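Local coordinates for protein F420-dependent methylenetetrahydromethanopterin dehydrogenase (PDB 3IQF) that catalyses the reversible, coenzyme F420-dependent reduction of methenyl-tetrahydromethanopterin to methylene-tetrahydromethanopterin, a step of methanogenesis from carbon dioxide, at residues L125-E130 and E219-E224. Sequence-based numbering, arbitrary orientation.
Sequences LGARRE and EGCFVE. With E4M (1-{4-[(6S,6aR,7R)-3-amino-6,7-dimethyl-1-oxo-1,2,5,6,6a,7-hexahydro-8H-imidazo[1,5-f]pteridin-10-ium-8-yl]phenyl}-1-deoxy-5-O-{5-O-[(S)-{[(1S)-1,3-dicarboxypropyl]oxy}(hydroxy)phosphoryl]-alpha-D-ribofuranosyl}-D-ribitol), chain M.
Arg128 grips a single carbonyl oxygen of helix 197-223 side-on with two nitrogens: NE donates to Gly220 O at 2.8 Å, nearly straight at 159°, and NH1 reaches the same oxygen at 3.1 Å. Gly220 O lies in the guanidinium plane, whereas Cys221 O sits over one face of the group. A bend at chi2 (-69°) swings the arginine chain across to the helix, and the pair of bonds fixes the rotation of the guanidinium, which also makes a cation-pi contact with Tyr230. Its remaining nitrogen, NH2, faces the ligand, with weak bonds to E4M OX5 (3.1 Å) and O4J. Shortened to an alanine, this position would probably leave Gly220 O without its two side-chain donors and take the weak NH2 bonds from the ligand. Cys221 SG packs 3.3 Å from Ala127 N, at two successive inverse gamma turns centred on Gly126 and Ala127. Both segments also bind the ligand's ribitol: E4M OX2 donates to Ala127 O (2.8 Å) and OX4 to Cys221 O (3.2 Å); the ribose hydroxyl O3J donates to Glu130 OE2. The arrangement is that of a substrate-binding cleft, loop and helix joined around the tail of a bound pterin.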
# COMPACT_ATOMS: atom_id res chain seq x y z
N LEU A 125 -4.51 25.74 -1.84
CA LEU A 125 -5.19 24.66 -2.53
C LEU A 125 -5.73 25.09 -3.91
O LEU A 125 -5.57 26.23 -4.33
CB LEU A 125 -6.30 24.06 -1.64
CG LEU A 125 -7.31 24.99 -0.95
CD1 LEU A 125 -8.12 25.75 -1.98
CD2 LEU A 125 -8.22 24.18 -0.02
N GLY A 126 -6.37 24.15 -4.60
CA GLY A 126 -6.78 24.31 -5.99
C GLY A 126 -8.18 24.89 -6.07
O GLY A 126 -9.15 24.20 -6.40
N ALA A 127 -8.27 26.17 -5.76
CA ALA A 127 -9.57 26.83 -5.53
C ALA A 127 -10.26 27.30 -6.84
O ALA A 127 -10.38 28.52 -7.12
CB ALA A 127 -9.38 28.02 -4.53
N ARG A 128 -10.71 26.33 -7.63
CA ARG A 128 -11.52 26.56 -8.81
C ARG A 128 -12.84 25.83 -8.59
O ARG A 128 -12.84 24.68 -8.14
CB ARG A 128 -10.83 26.01 -10.06
CG ARG A 128 -9.61 26.80 -10.53
CD ARG A 128 -10.02 28.16 -11.07
NE ARG A 128 -8.99 28.73 -11.91
CZ ARG A 128 -9.14 29.78 -12.69
NH1 ARG A 128 -8.11 30.16 -13.42
NH2 ARG A 128 -10.29 30.44 -12.75
N ARG A 129 -13.96 26.51 -8.89
CA ARG A 129 -15.31 25.97 -8.60
C ARG A 129 -15.56 24.58 -9.19
O ARG A 129 -16.28 23.79 -8.63
CB ARG A 129 -16.38 26.95 -9.13
CG ARG A 129 -17.84 26.49 -8.87
CD ARG A 129 -18.86 27.59 -9.20
NE ARG A 129 -18.53 28.82 -8.50
CZ ARG A 129 -18.09 29.94 -9.07
NH1 ARG A 129 -17.80 30.97 -8.30
NH2 ARG A 129 -17.95 30.06 -10.39
N GLU A 130 -14.97 24.31 -10.35
CA GLU A 130 -15.20 23.05 -11.08
C GLU A 130 -14.60 21.85 -10.35
O GLU A 130 -14.99 20.69 -10.60
CB GLU A 130 -14.61 23.15 -12.50
CG GLU A 130 -15.15 24.29 -13.36
CD GLU A 130 -14.37 25.62 -13.20
OE1 GLU A 130 -14.46 26.48 -14.10
OE2 GLU A 130 -13.68 25.82 -12.17
N GLU A 219 -0.59 28.57 -10.45
CA GLU A 219 -0.75 28.47 -11.90
C GLU A 219 -2.21 28.18 -12.27
O GLU A 219 -2.79 28.86 -13.10
CB GLU A 219 0.16 27.39 -12.50
CG GLU A 219 0.11 27.34 -14.03
CD GLU A 219 0.83 26.13 -14.63
OE1 GLU A 219 1.77 25.61 -13.98
OE2 GLU A 219 0.47 25.72 -15.75
N GLY A 220 -2.81 27.19 -11.63
CA GLY A 220 -4.18 26.82 -11.97
C GLY A 220 -5.24 27.85 -11.61
O GLY A 220 -6.27 27.99 -12.28
N CYS A 221 -5.01 28.60 -10.54
CA CYS A 221 -6.03 29.57 -10.08
C CYS A 221 -5.87 30.96 -10.63
O CYS A 221 -6.89 31.65 -10.80
CB CYS A 221 -6.03 29.66 -8.57
SG CYS A 221 -6.64 28.20 -7.84
N PHE A 222 -4.62 31.38 -10.89
CA PHE A 222 -4.34 32.77 -11.25
C PHE A 222 -3.70 33.00 -12.62
O PHE A 222 -3.71 34.13 -13.12
CB PHE A 222 -3.42 33.41 -10.19
CG PHE A 222 -4.02 33.45 -8.80
CD1 PHE A 222 -5.18 34.16 -8.55
CD2 PHE A 222 -3.40 32.82 -7.75
CE1 PHE A 222 -5.73 34.20 -7.28
CE2 PHE A 222 -3.94 32.85 -6.46
CZ PHE A 222 -5.10 33.54 -6.23
N VAL A 223 -3.14 31.96 -13.25
CA VAL A 223 -2.43 32.20 -14.51
C VAL A 223 -3.19 31.55 -15.66
O VAL A 223 -3.54 32.25 -16.63
CB VAL A 223 -1.00 31.63 -14.53
CG1 VAL A 223 -0.33 31.97 -15.89
CG2 VAL A 223 -0.19 32.19 -13.37
N GLU A 224 -3.44 30.24 -15.55
CA GLU A 224 -4.14 29.52 -16.59
C GLU A 224 -5.59 29.99 -16.61
O GLU A 224 -6.22 30.05 -15.57
CB GLU A 224 -4.09 28.01 -16.35
CG GLU A 224 -4.91 27.19 -17.37
CD GLU A 224 -4.38 27.33 -18.77
OE1 GLU A 224 -5.14 27.76 -19.69
OE2 GLU A 224 -3.18 27.03 -18.94
N1 E4M M . -7.42 25.67 3.52
C2 E4M M . -6.08 25.65 3.46
N3 E4M M . -5.42 26.37 2.51
C4 E4M M . -6.10 27.12 1.59
N5 E4M M . -8.32 27.84 0.76
C6 E4M M . -9.56 28.40 1.30
C7 E4M M . -10.34 27.18 1.79
N8 E4M M . -9.49 26.38 2.69
C9 E4M M . -10.16 29.22 0.12
PA E4M M . -16.51 31.40 -15.42
C10 E4M M . -7.88 28.83 -0.20
N10 E4M M . -8.97 29.68 -0.62
C11 E4M M . -8.85 31.80 -4.28
C12 E4M M . -10.07 31.41 -3.73
C13 E4M M . -10.10 30.71 -2.53
C14 E4M M . -8.93 30.40 -1.85
C15 E4M M . -7.68 30.79 -2.40
C16 E4M M . -7.66 31.47 -3.62
O2A E4M M . -17.43 31.88 -14.29
C1J E4M M . -13.41 31.25 -10.67
O1A E4M M . -17.07 30.31 -16.33
C2J E4M M . -14.33 30.09 -10.27
O2J E4M M . -13.88 29.44 -9.08
O3A E4M M . -15.74 32.49 -16.13
C3J E4M M . -14.36 29.19 -11.50
O3J E4M M . -13.31 28.25 -11.51
C4A E4M M . -7.50 27.12 1.64
C4J E4M M . -14.12 30.16 -12.64
O4J E4M M . -13.40 31.27 -12.09
C5J E4M M . -15.42 30.68 -13.18
O5J E4M M . -15.36 30.61 -14.60
C7M E4M M . -11.63 27.55 2.54
C8A E4M M . -8.14 26.39 2.62
C9M E4M M . -11.03 30.38 0.63
NA2 E4M M . -5.40 24.92 4.39
OH4 E4M M . -5.48 27.77 0.69
CX1 E4M M . -8.80 32.55 -5.60
CX2 E4M M . -9.48 31.80 -6.74
OX2 E4M M . -8.66 30.70 -7.17
CX3 E4M M . -9.68 32.70 -7.95
OX3 E4M M . -10.53 33.81 -7.69
CX4 E4M M . -10.25 31.88 -9.10
OX4 E4M M . -9.91 32.52 -10.32
CX5 E4M M . -11.75 31.68 -9.01
OX5 E4M M . -12.08 31.04 -10.24